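Local coordinates for protein GTPase HflX (Sulfolobus solfataricus P2, PDB 2QTF) that hydrolyses GTP and associates with the large (50S) ribosomal subunit, with a possible role in protein synthesis or ribosome biogenesis, at residues A[2-12]-A[56-64]. Numbering follows the deposited sequence.
Sequences KTAALFVSKEF and EISTLIIFE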
loop_
_atom_site.group_PDB
_atom_site.type_symbol
_atom_site.label_atom_id
_atom_site.label_comp_id
_atom_site.label_asym_id
_atom_site.label_seq_id
_atom_site.Cartn_x
_atom_site.Cartn_y
_atom_site.Cartn_z
ATOM N N LYS A 2 16.130 -2.339 3.767
ATOM C CA LYS A 2 16.640 -1.488 2.634
ATOM C C LYS A 2 16.449 -0.060 2.976
ATOM O O LYS A 2 15.419 0.307 3.498
ATOM C CB LYS A 2 15.988 -1.825 1.275
ATOM C CG LYS A 2 15.949 -3.360 1.010
ATOM C CD LYS A 2 15.623 -3.736 -0.440
ATOM C CE LYS A 2 14.165 -3.942 -0.658
ATOM N NZ LYS A 2 13.878 -4.196 -2.172
ATOM N N THR A 3 17.445 0.777 2.640
ATOM C CA THR A 3 17.461 2.171 3.040
ATOM C C THR A 3 17.189 2.946 1.759
ATOM O O THR A 3 17.659 2.560 0.684
ATOM C CB THR A 3 18.877 2.565 3.563
ATOM O OG1 THR A 3 19.816 1.970 2.672
ATOM C CG2 THR A 3 19.152 1.868 4.972
ATOM N N ALA A 4 16.434 4.036 1.867
ATOM C CA ALA A 4 16.190 4.814 0.644
ATOM C C ALA A 4 16.527 6.273 0.926
ATOM O O ALA A 4 16.295 6.759 2.075
ATOM C CB ALA A 4 14.725 4.701 0.193
ATOM N N ALA A 5 17.016 6.956 -0.110
ATOM C CA ALA A 5 17.014 8.422 -0.163
ATOM C C ALA A 5 15.732 8.835 -0.947
ATOM O O ALA A 5 15.569 8.376 -2.091
ATOM C CB ALA A 5 18.305 8.952 -0.960
ATOM N N LEU A 6 14.854 9.666 -0.356
ATOM C CA LEU A 6 13.546 10.001 -1.004
ATOM C C LEU A 6 13.559 11.479 -1.455
ATOM O O LEU A 6 13.819 12.353 -0.645
ATOM C CB LEU A 6 12.395 9.727 -0.019
ATOM C CG LEU A 6 10.977 10.185 -0.412
ATOM C CD1 LEU A 6 10.514 9.401 -1.652
ATOM C CD2 LEU A 6 10.024 10.024 0.863
ATOM N N PHE A 7 13.276 11.741 -2.725
ATOM C CA PHE A 7 12.940 13.077 -3.193
ATOM C C PHE A 7 11.472 13.228 -3.392
ATOM O O PHE A 7 10.854 12.454 -4.181
ATOM C CB PHE A 7 13.642 13.339 -4.550
ATOM C CG PHE A 7 15.115 13.431 -4.413
ATOM C CD1 PHE A 7 15.744 14.674 -4.486
ATOM C CD2 PHE A 7 15.877 12.298 -4.077
ATOM C CE1 PHE A 7 17.123 14.752 -4.337
ATOM C CE2 PHE A 7 17.258 12.376 -3.888
ATOM C CZ PHE A 7 17.882 13.640 -4.028
ATOM N N VAL A 8 10.887 14.234 -2.739
ATOM C CA VAL A 8 9.420 14.388 -2.718
ATOM C C VAL A 8 9.040 15.852 -2.380
ATOM O O VAL A 8 9.727 16.464 -1.563
ATOM C CB VAL A 8 8.772 13.380 -1.646
ATOM C CG1 VAL A 8 9.257 13.663 -0.238
ATOM C CG2 VAL A 8 7.247 13.370 -1.665
ATOM N N SER A 9 7.949 16.365 -2.928
ATOM C CA SER A 9 7.468 17.736 -2.559
ATOM C C SER A 9 6.913 17.712 -1.118
ATOM O O SER A 9 6.514 16.624 -0.583
ATOM C CB SER A 9 6.333 18.094 -3.500
ATOM O OG SER A 9 5.177 17.300 -3.141
ATOM N N LYS A 10 6.799 18.877 -0.446
ATOM C CA LYS A 10 6.311 18.838 0.917
ATOM C C LYS A 10 4.869 18.425 0.947
ATOM O O LYS A 10 4.432 17.846 1.926
ATOM C CB LYS A 10 6.571 20.172 1.680
ATOM C CG LYS A 10 8.007 20.195 2.270
ATOM C CD LYS A 10 7.964 19.664 3.715
ATOM C CE LYS A 10 9.284 19.220 4.229
ATOM N NZ LYS A 10 9.114 18.541 5.528
ATOM N N GLU A 11 4.165 18.687 -0.137
ATOM C CA GLU A 11 2.789 18.403 -0.281
ATOM C C GLU A 11 2.593 16.872 -0.171
ATOM O O GLU A 11 1.668 16.394 0.520
ATOM C CB GLU A 11 2.348 18.924 -1.658
ATOM C CG GLU A 11 1.090 18.228 -2.181
ATOM C CD GLU A 11 0.360 18.907 -3.344
ATOM O OE1 GLU A 11 0.958 19.256 -4.421
ATOM O OE2 GLU A 11 -0.891 19.021 -3.167
ATOM N N PHE A 12 3.485 16.109 -0.828
ATOM C CA PHE A 12 3.368 14.633 -0.855
ATOM C C PHE A 12 4.189 13.897 0.139
ATOM O O PHE A 12 4.099 12.658 0.212
ATOM C CB PHE A 12 3.623 14.080 -2.246
ATOM C CG PHE A 12 2.618 14.574 -3.241
ATOM C CD1 PHE A 12 1.279 14.703 -2.866
ATOM C CD2 PHE A 12 2.982 14.915 -4.526
ATOM C CE1 PHE A 12 0.319 15.180 -3.787
ATOM C CE2 PHE A 12 2.047 15.412 -5.433
ATOM C CZ PHE A 12 0.719 15.538 -5.072
ATOM N N GLU A 56 25.466 3.075 2.920
ATOM C CA GLU A 56 24.292 2.972 3.705
ATOM C C GLU A 56 22.953 3.338 2.950
ATOM O O GLU A 56 21.903 3.468 3.580
ATOM C CB GLU A 56 24.436 3.919 4.866
ATOM C CG GLU A 56 25.637 3.522 5.841
ATOM C CD GLU A 56 25.771 4.503 6.986
ATOM O OE1 GLU A 56 25.367 5.725 6.794
ATOM O OE2 GLU A 56 26.316 4.088 8.077
ATOM N N ILE A 57 23.022 3.584 1.645
ATOM C CA ILE A 57 21.767 3.928 0.856
ATOM C C ILE A 57 21.706 2.899 -0.232
ATOM O O ILE A 57 22.606 2.845 -1.057
ATOM C CB ILE A 57 21.805 5.339 0.166
ATOM C CG1 ILE A 57 21.954 6.425 1.211
ATOM C CG2 ILE A 57 20.374 5.648 -0.587
ATOM C CD1 ILE A 57 22.288 7.832 0.615
ATOM N N SER A 58 20.696 2.022 -0.192
ATOM C CA SER A 58 20.585 1.008 -1.198
ATOM C C SER A 58 19.805 1.484 -2.391
ATOM O O SER A 58 19.998 0.958 -3.470
ATOM C CB SER A 58 19.993 -0.292 -0.655
ATOM O OG SER A 58 18.673 -0.082 -0.217
ATOM N N THR A 59 18.985 2.518 -2.231
ATOM C CA THR A 59 18.007 2.820 -3.282
ATOM C C THR A 59 17.665 4.304 -3.348
ATOM O O THR A 59 17.464 4.955 -2.322
ATOM C CB THR A 59 16.649 2.001 -3.038
ATOM O OG1 THR A 59 16.970 0.594 -2.967
ATOM C CG2 THR A 59 15.524 2.304 -4.095
ATOM N N LEU A 60 17.562 4.801 -4.580
ATOM C CA LEU A 60 17.075 6.186 -4.790
ATOM C C LEU A 60 15.585 6.151 -5.152
ATOM O O LEU A 60 15.207 5.416 -6.012
ATOM C CB LEU A 60 17.846 6.814 -5.947
ATOM C CG LEU A 60 17.403 8.180 -6.438
ATOM C CD1 LEU A 60 17.354 9.190 -5.285
ATOM C CD2 LEU A 60 18.363 8.632 -7.631
ATOM N N ILE A 61 14.750 6.909 -4.440
ATOM C CA ILE A 61 13.348 6.940 -4.779
ATOM C C ILE A 61 12.933 8.379 -5.079
ATOM O O ILE A 61 13.159 9.259 -4.254
ATOM C CB ILE A 61 12.451 6.326 -3.614
ATOM C CG1 ILE A 61 12.896 4.861 -3.363
ATOM C CG2 ILE A 61 10.929 6.376 -4.010
ATOM C CD1 ILE A 61 12.242 4.252 -2.094
ATOM N N ILE A 62 12.357 8.588 -6.256
ATOM C CA ILE A 62 11.915 9.925 -6.663
ATOM C C ILE A 62 10.400 9.900 -6.776
ATOM O O ILE A 62 9.827 9.140 -7.544
ATOM C CB ILE A 62 12.639 10.350 -7.944
ATOM C CG1 ILE A 62 14.200 10.508 -7.655
ATOM C CG2 ILE A 62 12.029 11.669 -8.432
ATOM C CD1 ILE A 62 15.012 10.474 -8.940
ATOM N N PHE A 63 9.724 10.675 -5.942
ATOM C CA PHE A 63 8.294 10.636 -5.986
ATOM C C PHE A 63 7.740 11.526 -7.087
ATOM O O PHE A 63 7.126 12.511 -6.773
ATOM C CB PHE A 63 7.700 10.948 -4.596
ATOM C CG PHE A 63 6.306 10.392 -4.407
ATOM C CD1 PHE A 63 6.076 9.010 -4.294
ATOM C CD2 PHE A 63 5.199 11.259 -4.418
ATOM C CE1 PHE A 63 4.736 8.531 -4.134
ATOM C CE2 PHE A 63 3.882 10.803 -4.234
ATOM C CZ PHE A 63 3.641 9.453 -4.088
ATOM N N GLU A 64 7.921 11.133 -8.348
ATOM C CA GLU A 64 7.454 11.847 -9.533
ATOM C C GLU A 64 7.470 10.788 -10.603
ATOM O O GLU A 64 8.064 9.725 -10.405
ATOM C CB GLU A 64 8.505 12.905 -9.957
ATOM C CG GLU A 64 8.006 14.356 -9.993
ATOM C CD GLU A 64 6.715 14.587 -10.789
ATOM O OE1 GLU A 64 6.098 15.661 -10.553
ATOM O OE2 GLU A 64 6.300 13.727 -11.625
HETATM O O HOH W 1 6.624 14.831 -4.951
#
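Phe63 N gives Phe7 O a nearly linear hydrogen bond of 2.7 Å, the last rung of a parallel ladder that joins strands 2-7 and 59-62. Before it come Ala5 N to Thr59 O, Ile61 N to Ala5 O and Phe7 N to Ile61 O, so the bonds of 2-7 to this neighbour use its odd-numbered residues, while Ala4 and Leu6 bond to strand 25-31. Water 1 continues the line, taking a bond from Ser9 N and giving one to Phe63 O.

At the other end the regular rung, Thr59 N to Thr3 O, is weak, and side-chain bonds supplement it. Thr3 OG1, set between its backbone N and carbonyl carbon (chi1 42°), donates to Glu56 O at 2.7 Å. The single N-H of Ser58 is bifurcated between Thr3 OG1, at 3.0 Å, and Thr3 O, each bond bent; Thr3 O also receives Ser58 OG, at 3.0 Å.

Apolar packing covers both faces. On one, Ile61 CD1 presses unusually tightly on Ala4 CB, at 3.4 Å, and Ile61 CG2 meets Leu6 CD1; Val20 of helix 13-22 adjoins Ile61. On the other, Leu60 CD1 reaches Phe7 CE2 at 3.5 Å, and Ile57 CG2 touches Ala5 CB, Ile51 of helix 45-52 packing on both residues. Past the strands, Phe63 CB rests on Val8 CG2, and its ring, carried anti to the backbone N (chi1 -156°), brings CE2 to 3.8 Å from Phe12 CB, the two side chains crossing at about a right angle.

These are the two central strands of the four-stranded parallel sheet in the N-terminal part of HflX. Main-chain bonds fix their register, the threonine-serine cluster ties down the turn entering 59-62, and hydrocarbon side chains bind the sheet to helices on both faces.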